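Local coordinates for protein subtilase cytotoxin subunit A (Escherichia coli, PDB 2IY9) that cleaves the endoplasmic reticulum chaperone BiP as the serine protease subunit of the AB5 subtilase cytotoxin, triggering a stress response and eventual death of the host cell, at residues V48-S53 against A92-I97; S53-I58 against I112-V117; L86-T91 against I256-P261; I146-G151 against A274-S279. All coordinates share one frame; numbering follows the deposited sequence.

Interaction 1: V48-S53 against A92-I97; sequences VSVVDS and AMASLI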
loop_
_atom_site.group_PDB
_atom_site.type_symbol
_atom_site.label_atom_id
_atom_site.label_comp_id
_atom_site.label_asym_id
_atom_site.label_seq_id
_atom_site.Cartn_x
_atom_site.Cartn_y
_atom_site.Cartn_z
ATOM N N VAL A 48 -4.260 6.445 7.396
ATOM C CA VAL A 48 -4.081 5.666 6.185
ATOM C C VAL A 48 -5.368 4.897 5.901
ATOM O O VAL A 48 -5.943 4.253 6.790
ATOM C CB VAL A 48 -2.889 4.689 6.311
ATOM C CG1 VAL A 48 -2.757 3.812 5.052
ATOM C CG2 VAL A 48 -1.589 5.461 6.578
ATOM N N SER A 49 -5.830 4.985 4.659
ATOM C CA SER A 49 -7.009 4.244 4.248
ATOM C C SER A 49 -6.616 2.783 3.981
ATOM O O SER A 49 -5.648 2.513 3.272
ATOM C CB SER A 49 -7.624 4.915 3.015
ATOM O OG SER A 49 -8.897 4.352 2.727
ATOM N N VAL A 50 -7.335 1.844 4.587
ATOM C CA VAL A 50 -7.084 0.428 4.325
ATOM C C VAL A 50 -8.305 -0.152 3.614
ATOM O O VAL A 50 -9.329 -0.462 4.249
ATOM C CB VAL A 50 -6.688 -0.363 5.593
ATOM C CG1 VAL A 50 -6.665 -1.879 5.320
ATOM C CG2 VAL A 50 -5.329 0.086 6.080
ATOM N N VAL A 51 -8.186 -0.247 2.287
ATOM C CA VAL A 51 -9.269 -0.714 1.421
ATOM C C VAL A 51 -9.027 -2.216 1.251
ATOM O O VAL A 51 -8.081 -2.656 0.565
ATOM C CB VAL A 51 -9.302 0.051 0.073
ATOM C CG1 VAL A 51 -10.532 -0.360 -0.760
ATOM C CG2 VAL A 51 -9.312 1.573 0.319
ATOM N N ASP A 52 -9.859 -3.004 1.924
ATOM C CA ASP A 52 -9.511 -4.399 2.168
ATOM C C ASP A 52 -10.702 -5.187 2.708
ATOM O O ASP A 52 -11.853 -4.841 2.437
ATOM C CB ASP A 52 -8.312 -4.444 3.134
ATOM C CG ASP A 52 -7.358 -5.585 2.835
ATOM O OD1 ASP A 52 -7.788 -6.756 2.980
ATOM O OD2 ASP A 52 -6.187 -5.311 2.464
ATOM N N SER A 53 -10.423 -6.245 3.471
ATOM C CA SER A 53 -11.458 -7.181 3.906
ATOM C C SER A 53 -12.050 -6.845 5.286
ATOM O O SER A 53 -12.797 -7.643 5.852
ATOM C CB SER A 53 -10.883 -8.596 3.914
ATOM O OG SER A 53 -9.896 -8.736 4.924
ATOM N N ALA A 92 -4.231 -7.775 9.079
ATOM C CA ALA A 92 -2.820 -7.974 8.775
ATOM C C ALA A 92 -2.186 -6.700 8.188
ATOM O O ALA A 92 -1.147 -6.247 8.664
ATOM C CB ALA A 92 -2.647 -9.150 7.826
ATOM N N MET A 93 -2.825 -6.134 7.163
ATOM C CA MET A 93 -2.285 -4.957 6.464
ATOM C C MET A 93 -2.225 -3.739 7.372
ATOM O O MET A 93 -1.182 -3.067 7.459
ATOM C CB MET A 93 -3.090 -4.657 5.197
ATOM C CG MET A 93 -3.166 -5.844 4.197
ATOM S SD MET A 93 -1.550 -6.424 3.656
ATOM C CE MET A 93 -1.403 -8.008 4.467
ATOM N N ALA A 94 -3.335 -3.486 8.066
ATOM C CA ALA A 94 -3.430 -2.435 9.068
ATOM C C ALA A 94 -2.318 -2.573 10.095
ATOM O O ALA A 94 -1.706 -1.576 10.466
ATOM C CB ALA A 94 -4.788 -2.445 9.747
ATOM N N SER A 95 -2.037 -3.805 10.529
ATOM C CA SER A 95 -0.993 -4.009 11.531
ATOM C C SER A 95 0.379 -3.614 10.989
ATOM O O SER A 95 1.153 -2.972 11.701
ATOM C CB SER A 95 -1.009 -5.426 12.120
ATOM O OG SER A 95 -0.477 -6.411 11.245
ATOM N N LEU A 96 0.668 -3.971 9.730
ATOM C CA LEU A 96 1.966 -3.647 9.123
ATOM C C LEU A 96 2.194 -2.137 8.985
ATOM O O LEU A 96 3.316 -1.659 9.137
ATOM C CB LEU A 96 2.128 -4.342 7.766
ATOM C CG LEU A 96 2.200 -5.872 7.809
ATOM C CD1 LEU A 96 2.202 -6.411 6.390
ATOM C CD2 LEU A 96 3.425 -6.386 8.615
ATOM N N ILE A 97 1.113 -1.410 8.716
ATOM C CA ILE A 97 1.140 0.042 8.614
ATOM C C ILE A 97 1.278 0.699 9.990
ATOM O O ILE A 97 2.104 1.596 10.176
ATOM C CB ILE A 97 -0.127 0.565 7.904
ATOM C CG1 ILE A 97 -0.177 0.067 6.449
ATOM C CG2 ILE A 97 -0.212 2.115 7.954
ATOM C CD1 ILE A 97 -1.562 0.223 5.833
#
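Val-48 and Val-50 both set CG1 anti to the backbone N, while Ile-97 holds CG1 anti to its carbonyl carbon (chi1 -64°) and runs on nearly extended (chi2 164°), so that its CD1 ends between the two valines. This is strand-on-helix packing of the subtilase alpha/beta fold: strand 47-52 of the parallel sheet is covered by helix 84-98, running close to antiparallel to it at 158°, with segment axes 9.3 Å apart. Val-48 and Ile-97 meet tip to tip, the valine CG1 lying 3.9 Å from Ile-97 CD1, and Val-48 CG2 rests against Ile-97 CG2. Val-50 instead slides past Ile-97 in the opposite direction and puts its CG2 3.8 Å from Ile-97 CD1; the same methyl has a looser touch with Ala-94 CB, at 4.5 Å. At the C-terminal end of the strand a carboxylate meets hydrocarbon. Asp-52, assigned to the charge relay system, crosses Met-93 at about a right angle, with OD2 3.5 Å from Met-93 CG. The methionine bends at chi2 and chi3, leading its thioether away from the strand toward Ser-150 and Ser-272. Its CG thus sets an apolar group beside OD2, while Asp-52 OD1 accepts from Ser-53 N. On the helix, Ser-95 OG is hydrogen-bonded to Leu-259 N, and Ala-92 O takes two bonds, from Leu-96 N and from Ser-95 OG, the hydroxyl approaching at 2.7 Å from above the carbonyl plane.

Interaction 2: S53-I58 against I112-V117; sequences SGVAFI and ISSRRV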
loop_
_atom_site.group_PDB
_atom_site.type_symbol
_atom_site.label_atom_id
_atom_site.label_comp_id
_atom_site.label_asym_id
_atom_site.label_seq_id
_atom_site.Cartn_x
_atom_site.Cartn_y
_atom_site.Cartn_z
ATOM N N SER A 53 -10.423 -6.245 3.471
ATOM C CA SER A 53 -11.458 -7.181 3.906
ATOM C C SER A 53 -12.050 -6.845 5.286
ATOM O O SER A 53 -12.797 -7.643 5.852
ATOM C CB SER A 53 -10.883 -8.596 3.914
ATOM O OG SER A 53 -9.896 -8.736 4.924
ATOM N N GLY A 54 -11.712 -5.666 5.818
ATOM C CA GLY A 54 -12.188 -5.237 7.140
ATOM C C GLY A 54 -11.102 -5.377 8.193
ATOM O O GLY A 54 -10.221 -6.239 8.089
ATOM N N VAL A 55 -11.158 -4.521 9.215
ATOM C CA VAL A 55 -10.089 -4.458 10.203
ATOM C C VAL A 55 -10.637 -4.702 11.610
ATOM O O VAL A 55 -11.642 -4.114 12.007
ATOM C CB VAL A 55 -9.339 -3.108 10.139
ATOM C CG1 VAL A 55 -8.322 -2.980 11.300
ATOM C CG2 VAL A 55 -8.648 -2.939 8.789
ATOM N N ALA A 56 -9.972 -5.597 12.331
ATOM C CA ALA A 56 -10.244 -5.871 13.733
ATOM C C ALA A 56 -9.305 -5.009 14.562
ATOM O O ALA A 56 -8.084 -5.245 14.591
ATOM C CB ALA A 56 -10.010 -7.337 14.034
ATOM N N PHE A 57 -9.870 -4.010 15.230
ATOM C CA PHE A 57 -9.065 -3.071 16.018
ATOM C C PHE A 57 -8.799 -3.636 17.414
ATOM O O PHE A 57 -9.374 -3.190 18.411
ATOM C CB PHE A 57 -9.697 -1.674 16.026
ATOM C CG PHE A 57 -9.671 -1.006 14.681
ATOM C CD1 PHE A 57 -8.517 -0.371 14.225
ATOM C CD2 PHE A 57 -10.792 -1.032 13.854
ATOM C CE1 PHE A 57 -8.489 0.242 12.962
ATOM C CE2 PHE A 57 -10.773 -0.419 12.581
ATOM C CZ PHE A 57 -9.625 0.223 12.148
ATOM N N ILE A 58 -7.915 -4.635 17.435
ATOM C CA ILE A 58 -7.568 -5.426 18.626
ATOM C C ILE A 58 -6.036 -5.443 18.739
ATOM O O ILE A 58 -5.339 -5.051 17.787
ATOM C CB ILE A 58 -8.140 -6.889 18.535
ATOM C CG1 ILE A 58 -7.599 -7.646 17.305
ATOM C CG2 ILE A 58 -9.675 -6.882 18.486
ATOM C CD1 ILE A 58 -6.260 -8.341 17.533
ATOM N N ILE A 112 -6.015 4.431 11.215
ATOM C CA ILE A 112 -6.471 3.601 10.114
ATOM C C ILE A 112 -7.959 3.858 9.855
ATOM O O ILE A 112 -8.775 3.861 10.785
ATOM C CB ILE A 112 -6.258 2.084 10.447
ATOM C CG1 ILE A 112 -4.756 1.755 10.606
ATOM C CG2 ILE A 112 -6.981 1.165 9.421
ATOM C CD1 ILE A 112 -3.918 1.894 9.318
ATOM N N SER A 113 -8.294 4.080 8.591
ATOM C CA SER A 113 -9.686 4.112 8.149
ATOM C C SER A 113 -9.943 2.860 7.325
ATOM O O SER A 113 -9.429 2.726 6.202
ATOM C CB SER A 113 -9.968 5.367 7.323
ATOM O OG SER A 113 -11.305 5.358 6.854
ATOM N N SER A 114 -10.731 1.947 7.890
ATOM C CA SER A 114 -11.020 0.676 7.244
ATOM C C SER A 114 -12.190 0.808 6.278
ATOM O O SER A 114 -13.264 1.303 6.640
ATOM C CB SER A 114 -11.306 -0.407 8.268
ATOM O OG SER A 114 -11.540 -1.638 7.616
ATOM N N ARG A 115 -11.966 0.387 5.039
ATOM C CA ARG A 115 -13.020 0.411 4.045
ATOM C C ARG A 115 -13.159 -1.002 3.514
ATOM O O ARG A 115 -12.355 -1.465 2.681
ATOM C CB ARG A 115 -12.709 1.446 2.955
ATOM C CG ARG A 115 -12.702 2.876 3.496
ATOM C CD ARG A 115 -12.292 3.927 2.480
ATOM N NE ARG A 115 -12.452 5.258 3.068
ATOM C CZ ARG A 115 -13.567 5.982 2.990
ATOM N NH1 ARG A 115 -14.626 5.513 2.332
ATOM N NH2 ARG A 115 -13.625 7.169 3.577
ATOM N N ARG A 116 -14.168 -1.707 4.023
ATOM C CA ARG A 116 -14.309 -3.119 3.685
ATOM C C ARG A 116 -14.971 -3.282 2.319
ATOM O O ARG A 116 -16.087 -2.808 2.118
ATOM C CB ARG A 116 -15.061 -3.900 4.764
ATOM C CG ARG A 116 -15.087 -5.401 4.444
ATOM C CD ARG A 116 -15.915 -6.256 5.404
ATOM N NE ARG A 116 -16.392 -7.430 4.665
ATOM C CZ ARG A 116 -17.455 -8.172 4.972
ATOM N NH1 ARG A 116 -18.196 -7.927 6.052
ATOM N NH2 ARG A 116 -17.774 -9.185 4.183
ATOM N N VAL A 117 -14.284 -3.958 1.396
ATOM C CA VAL A 117 -14.785 -4.118 0.017
ATOM C C VAL A 117 -14.960 -5.579 -0.433
ATOM O O VAL A 117 -15.539 -5.843 -1.502
ATOM C CB VAL A 117 -13.897 -3.360 -1.010
ATOM C CG1 VAL A 117 -13.949 -1.868 -0.754
ATOM C CG2 VAL A 117 -12.459 -3.869 -0.973
HETATM O O HOH W 1 -10.490 -2.962 5.342
#
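Between 53-58, the loop leaving the strand that carries Asp-52, and strand 111-116 of the subtilase parallel sheet, the close-packed part is buried and runs from Ser-53 to Val-55. Arg-116, CG anti to the backbone N and extended as far as NE, lays its aliphatic part along the peptide joining Ser-53 to Gly-54, with CD 3.4 Å from Ser-53 O. Gly-54 has phi/psi of 103°/151°, angles that call for glycine. Next along, Val-55 CG2 approaches Ser-114 OG at 3.4 Å. Beside it a single water accepts from Gly-54 N at 3.0 Å and lies 2.8 Å from Ser-114 OG, linking the backbone N of Gly-54 to the hydroxyl of Ser-114. The Phe-57 end, by contrast, is partly exposed. There the ring turns its edge to Ile-112, whose CB lies in the ring plane 3.8 Å from Phe-57 CE1, while Val-55 CG1 covers one ring face. With no direct backbone pairing of the two segments, the Ser-114 hydroxyl reaches the loop backbone through a water, and the arginine charge goes to a salt bridge with Asp-74 and a bond to Ile-118 O, leaving its hydrocarbon stem to pack on the loop.

Interaction 3: L86-T91 against I256-P261; sequences LYIHGT and ITFLRP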
loop_
_atom_site.group_PDB
_atom_site.type_symbol
_atom_site.label_atom_id
_atom_site.label_comp_id
_atom_site.label_asym_id
_atom_site.label_seq_id
_atom_site.Cartn_x
_atom_site.Cartn_y
_atom_site.Cartn_z
ATOM N N LEU A 86 -9.354 -14.072 3.962
ATOM C CA LEU A 86 -10.109 -12.815 3.982
ATOM C C LEU A 86 -10.523 -12.377 5.386
ATOM O O LEU A 86 -10.711 -11.186 5.630
ATOM C CB LEU A 86 -11.309 -12.843 3.022
ATOM C CG LEU A 86 -10.946 -12.608 1.548
ATOM C CD1 LEU A 86 -10.556 -13.905 0.886
ATOM C CD2 LEU A 86 -12.069 -11.968 0.766
ATOM N N TYR A 87 -10.632 -13.324 6.316
ATOM C CA TYR A 87 -10.902 -12.971 7.713
ATOM C C TYR A 87 -9.764 -12.130 8.271
ATOM O O TYR A 87 -9.998 -11.182 9.016
ATOM C CB TYR A 87 -11.110 -14.223 8.588
ATOM C CG TYR A 87 -11.448 -13.912 10.039
ATOM C CD1 TYR A 87 -12.442 -12.989 10.361
ATOM C CD2 TYR A 87 -10.773 -14.546 11.087
ATOM C CE1 TYR A 87 -12.747 -12.697 11.678
ATOM C CE2 TYR A 87 -11.075 -14.259 12.422
ATOM C CZ TYR A 87 -12.065 -13.335 12.702
ATOM O OH TYR A 87 -12.391 -13.032 14.004
ATOM N N ILE A 88 -8.539 -12.468 7.877
ATOM C CA ILE A 88 -7.339 -11.891 8.485
ATOM C C ILE A 88 -6.712 -10.730 7.720
ATOM O O ILE A 88 -5.953 -9.929 8.300
ATOM C CB ILE A 88 -6.262 -12.989 8.773
ATOM C CG1 ILE A 88 -5.678 -13.560 7.475
ATOM C CG2 ILE A 88 -6.870 -14.087 9.636
ATOM C CD1 ILE A 88 -4.607 -14.677 7.678
ATOM N N HIS A 89 -7.028 -10.641 6.430
ATOM C CA HIS A 89 -6.207 -9.851 5.509
ATOM C C HIS A 89 -6.154 -8.358 5.835
ATOM O O HIS A 89 -5.064 -7.791 5.914
ATOM C CB HIS A 89 -6.642 -10.077 4.061
ATOM C CG HIS A 89 -5.658 -9.578 3.053
ATOM N ND1 HIS A 89 -4.581 -10.327 2.630
ATOM C CD2 HIS A 89 -5.595 -8.409 2.372
ATOM C CE1 HIS A 89 -3.895 -9.637 1.734
ATOM N NE2 HIS A 89 -4.493 -8.475 1.555
ATOM N N GLY A 90 -7.318 -7.736 6.031
ATOM C CA GLY A 90 -7.381 -6.306 6.376
ATOM C C GLY A 90 -6.630 -5.982 7.663
ATOM O O GLY A 90 -5.856 -5.008 7.718
ATOM N N THR A 91 -6.857 -6.798 8.696
ATOM C CA THR A 91 -6.178 -6.641 9.998
ATOM C C THR A 91 -4.656 -6.773 9.846
ATOM O O THR A 91 -3.889 -5.989 10.414
ATOM C CB THR A 91 -6.685 -7.679 11.047
ATOM O OG1 THR A 91 -8.115 -7.635 11.121
ATOM C CG2 THR A 91 -6.113 -7.392 12.433
ATOM N N ILE A 256 7.153 -11.959 6.502
ATOM C CA ILE A 256 6.583 -10.787 7.167
ATOM C C ILE A 256 5.561 -11.219 8.222
ATOM O O ILE A 256 4.578 -11.892 7.902
ATOM C CB ILE A 256 5.895 -9.821 6.153
ATOM C CG1 ILE A 256 6.807 -9.482 4.952
ATOM C CG2 ILE A 256 5.349 -8.582 6.875
ATOM C CD1 ILE A 256 8.055 -8.592 5.261
ATOM N N THR A 257 5.803 -10.840 9.477
ATOM C CA THR A 257 4.906 -11.200 10.577
ATOM C C THR A 257 3.775 -10.156 10.671
ATOM O O THR A 257 4.030 -8.961 10.549
ATOM C CB THR A 257 5.682 -11.305 11.913
ATOM O OG1 THR A 257 6.806 -12.189 11.753
ATOM C CG2 THR A 257 4.803 -11.855 13.013
ATOM N N PHE A 258 2.540 -10.614 10.867
ATOM C CA PHE A 258 1.370 -9.726 10.914
ATOM C C PHE A 258 0.351 -10.144 11.980
ATOM O O PHE A 258 0.411 -11.254 12.514
ATOM C CB PHE A 258 0.694 -9.661 9.542
ATOM C CG PHE A 258 0.287 -11.007 9.005
ATOM C CD1 PHE A 258 -0.841 -11.662 9.501
ATOM C CD2 PHE A 258 1.044 -11.627 8.016
ATOM C CE1 PHE A 258 -1.214 -12.917 9.015
ATOM C CE2 PHE A 258 0.676 -12.873 7.516
ATOM C CZ PHE A 258 -0.455 -13.520 8.019
ATOM N N LEU A 259 -0.588 -9.246 12.269
ATOM C CA LEU A 259 -1.619 -9.465 13.274
ATOM C C LEU A 259 -2.878 -10.117 12.684
ATOM O O LEU A 259 -3.308 -9.763 11.575
ATOM C CB LEU A 259 -1.999 -8.122 13.912
ATOM C CG LEU A 259 -2.959 -8.106 15.105
ATOM C CD1 LEU A 259 -2.316 -8.810 16.295
ATOM C CD2 LEU A 259 -3.352 -6.671 15.461
ATOM N N ARG A 260 -3.457 -11.055 13.436
ATOM C CA ARG A 260 -4.742 -11.693 13.096
ATOM C C ARG A 260 -5.864 -11.180 14.025
ATOM O O ARG A 260 -5.572 -10.740 15.137
ATOM C CB ARG A 260 -4.630 -13.211 13.241
ATOM C CG ARG A 260 -3.565 -13.894 12.369
ATOM C CD ARG A 260 -3.228 -15.272 12.934
ATOM N NE ARG A 260 -4.447 -16.013 13.240
ATOM C CZ ARG A 260 -5.105 -16.772 12.367
ATOM N NH1 ARG A 260 -4.657 -16.913 11.124
ATOM N NH2 ARG A 260 -6.218 -17.390 12.743
ATOM N N PRO A 261 -7.142 -11.236 13.576
ATOM C CA PRO A 261 -8.271 -10.784 14.407
ATOM C C PRO A 261 -8.418 -11.485 15.763
ATOM O O PRO A 261 -9.025 -10.918 16.669
ATOM C CB PRO A 261 -9.490 -11.071 13.527
ATOM C CG PRO A 261 -8.958 -11.020 12.136
ATOM C CD PRO A 261 -7.606 -11.658 12.241
#
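Pro-261 directs CG onto the face of the Tyr-87 ring, its own ring tilted, with CG 3.9 Å from the ring centroid and 12° off the normal, a CH-pi contact over the middle of one face; the same CG lies 3.3 Å from Tyr-87 O. The tyrosine reaches this place with CG anti to the backbone N, and the two side chains slide past each other in opposite directions, bringing Pro-261 CB to 3.5 Å from Tyr-87 CZ. Ile-88 crosses the same proline at about a right angle, with its CG2 3.6 Å from Pro-261 CD. Its CG1 takes the crowded position between backbone N and carbonyl carbon, and this sends CD1 toward the Phe-258 ring, 4.0 Å from CE1 of that residue. Arg-260 runs alongside Ile-88 in the same direction, so that Ile-88 CG2 sits over one guanidinium face near its rim; the charge is answered by salt bridges to Glu-84 and Asp-262. Thr-91 meets the proline from another direction: its OG1, hydrogen-bonded to Ala-56 N, lies 3.6 Å from Pro-261 CG, while its CG2 leans on Leu-259. Segment axes cross at 99°. In this subtilase the strand 256-259, paired antiparallel with 265-268 in a small hairpin, thus lies across helix 84-98, whose His-89, assigned to the charge relay system, leaves the helix away from the strand and touches Ser-272 at the start of helix 271-288.

Interaction 4: I146-G151 against A274-S279; sequences IINISG and ATAIVS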
loop_
_atom_site.group_PDB
_atom_site.type_symbol
_atom_site.label_atom_id
_atom_site.label_comp_id
_atom_site.label_asym_id
_atom_site.label_seq_id
_atom_site.Cartn_x
_atom_site.Cartn_y
_atom_site.Cartn_z
ATOM N N ILE A 146 -3.152 8.876 1.900
ATOM C CA ILE A 146 -2.498 7.657 1.476
ATOM C C ILE A 146 -3.509 6.530 1.571
ATOM O O ILE A 146 -4.002 6.221 2.656
ATOM C CB ILE A 146 -1.250 7.318 2.328
ATOM C CG1 ILE A 146 -0.253 8.494 2.364
ATOM C CG2 ILE A 146 -0.606 6.018 1.818
ATOM C CD1 ILE A 146 0.033 9.148 0.978
ATOM N N ILE A 147 -3.795 5.927 0.418
ATOM C CA ILE A 147 -4.802 4.888 0.281
ATOM C C ILE A 147 -4.151 3.540 -0.042
ATOM O O ILE A 147 -3.595 3.348 -1.127
ATOM C CB ILE A 147 -5.830 5.261 -0.834
ATOM C CG1 ILE A 147 -6.472 6.635 -0.554
ATOM C CG2 ILE A 147 -6.912 4.188 -0.968
ATOM C CD1 ILE A 147 -7.149 7.235 -1.787
ATOM N N ASN A 148 -4.242 2.608 0.904
ATOM C CA ASN A 148 -3.615 1.295 0.766
ATOM C C ASN A 148 -4.556 0.272 0.165
ATOM O O ASN A 148 -5.629 -0.027 0.720
ATOM C CB ASN A 148 -3.125 0.796 2.122
ATOM C CG ASN A 148 -2.340 -0.500 2.015
ATOM O OD1 ASN A 148 -2.902 -1.612 2.090
ATOM N ND2 ASN A 148 -1.045 -0.367 1.802
ATOM N N ILE A 149 -4.141 -0.271 -0.976
ATOM C CA ILE A 149 -4.902 -1.309 -1.650
ATOM C C ILE A 149 -3.988 -2.528 -1.854
ATOM O O ILE A 149 -3.378 -2.705 -2.912
ATOM C CB ILE A 149 -5.518 -0.787 -2.975
ATOM C CG1 ILE A 149 -6.233 0.556 -2.708
ATOM C CG2 ILE A 149 -6.449 -1.857 -3.598
ATOM C CD1 ILE A 149 -7.233 1.019 -3.758
ATOM N N SER A 150 -3.901 -3.345 -0.809
ATOM C CA SER A 150 -3.109 -4.574 -0.815
ATOM C C SER A 150 -3.887 -5.705 -1.501
ATOM O O SER A 150 -4.239 -6.714 -0.880
ATOM C CB SER A 150 -2.748 -4.979 0.617
ATOM O OG SER A 150 -1.703 -4.188 1.141
ATOM N N GLY A 151 -4.163 -5.515 -2.786
ATOM C CA GLY A 151 -4.954 -6.453 -3.570
ATOM C C GLY A 151 -5.637 -5.671 -4.666
ATOM O O GLY A 151 -5.051 -4.746 -5.235
ATOM N N ALA A 274 4.134 -6.124 1.098
ATOM C CA ALA A 274 5.028 -5.112 0.525
ATOM C C ALA A 274 4.300 -3.778 0.336
ATOM O O ALA A 274 4.829 -2.727 0.653
ATOM C CB ALA A 274 5.604 -5.596 -0.816
ATOM N N THR A 275 3.081 -3.843 -0.177
ATOM C CA THR A 275 2.272 -2.653 -0.357
ATOM C C THR A 275 2.022 -1.946 0.982
ATOM O O THR A 275 2.119 -0.725 1.066
ATOM C CB THR A 275 0.952 -3.007 -1.030
ATOM O OG1 THR A 275 1.233 -3.615 -2.296
ATOM C CG2 THR A 275 0.076 -1.767 -1.216
ATOM N N ALA A 276 1.694 -2.718 2.018
ATOM C CA ALA A 276 1.405 -2.139 3.338
ATOM C C ALA A 276 2.600 -1.340 3.853
ATOM O O ALA A 276 2.462 -0.243 4.406
ATOM C CB ALA A 276 1.005 -3.229 4.323
ATOM N N ILE A 277 3.780 -1.911 3.662
ATOM C CA ILE A 277 5.010 -1.305 4.133
ATOM C C ILE A 277 5.269 0.036 3.430
ATOM O O ILE A 277 5.644 1.026 4.085
ATOM C CB ILE A 277 6.178 -2.309 3.993
ATOM C CG1 ILE A 277 6.020 -3.415 5.049
ATOM C CG2 ILE A 277 7.541 -1.604 4.141
ATOM C CD1 ILE A 277 6.899 -4.654 4.838
ATOM N N VAL A 278 5.046 0.080 2.115
ATOM C CA VAL A 278 5.232 1.326 1.362
ATOM C C VAL A 278 4.260 2.400 1.856
ATOM O O VAL A 278 4.642 3.560 2.026
ATOM C CB VAL A 278 5.116 1.129 -0.170
ATOM C CG1 VAL A 278 5.061 2.496 -0.880
ATOM C CG2 VAL A 278 6.313 0.322 -0.689
ATOM N N SER A 279 3.013 1.999 2.092
ATOM C CA SER A 279 2.004 2.894 2.657
ATOM C C SER A 279 2.419 3.460 4.003
ATOM O O SER A 279 2.164 4.627 4.277
ATOM C CB SER A 279 0.649 2.189 2.796
ATOM O OG SER A 279 0.064 1.992 1.522
#
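Strand 147-149 runs antiparallel to helix 274-279, at 172° with segment axes 8.2 Å apart, and Asn-148 and Ser-150 face Ser-279 and Thr-275 across the gap. Asn-148 carries the contact. With CG anti to the backbone N it reaches straight to the helix, and its ND2 gives a hydrogen bond of 2.6 Å to Ser-279 OG, almost linear at 175° and only 2° out of the amide plane. The NH2 is also wedged between helix residues, 3.5 Å from Thr-275 CG2 and 3.4 Å from Ala-276 CA, which together with the bond fixes the rotation of the amide. Ser-279 OG turns to meet it, anti to its own carbonyl carbon, and Ile-146 CG2 lies beside that hydroxyl at 4.1 Å from OG. This is the core of the subtilase alpha/beta fold, where helix 271-288, which carries Ser-272, assigned to the charge relay system, near its start, packs on the central strands of the parallel sheet. Ser-150, just past the strand, centres an inverse gamma turn and sets its OG 3.6 Å from Thr-275 CB. That hydroxyl is hydrogen-bonded to Ser-272 O, with Asn-148 OD1 3.0 Å from Ser-150 OG as an alternative acceptor. Thr-275 packs the contact through CB and CG2, its OG1 being turned back to Thr-271 O, while Ser-150 O accepts from His-89 NE2.

Overall arrangement
Strands 111-116, 47-52 and 147-149 follow one another across the parallel sheet, so interactions 2, 1 and 4 are laid out along it. Interaction 1 has its centre about 7 Å from those of interactions 2 and 4, while 2 and 4 do not touch. Interactions 1 and 3 use the same helix, 84-98, against the sheet and against strand 256-259; their centres lie about 9 Å apart. Interactions 1 and 2 share Ser-53, whose OG bonds Leu-86 O and Gly-90 N of interaction 3. Along the chain 1 closes before 4 opens, whereas 3 crosses all the others. The assigned charge relay residues Asp-52, His-89 and Ser-272, distant in sequence, lie close together where these contacts meet.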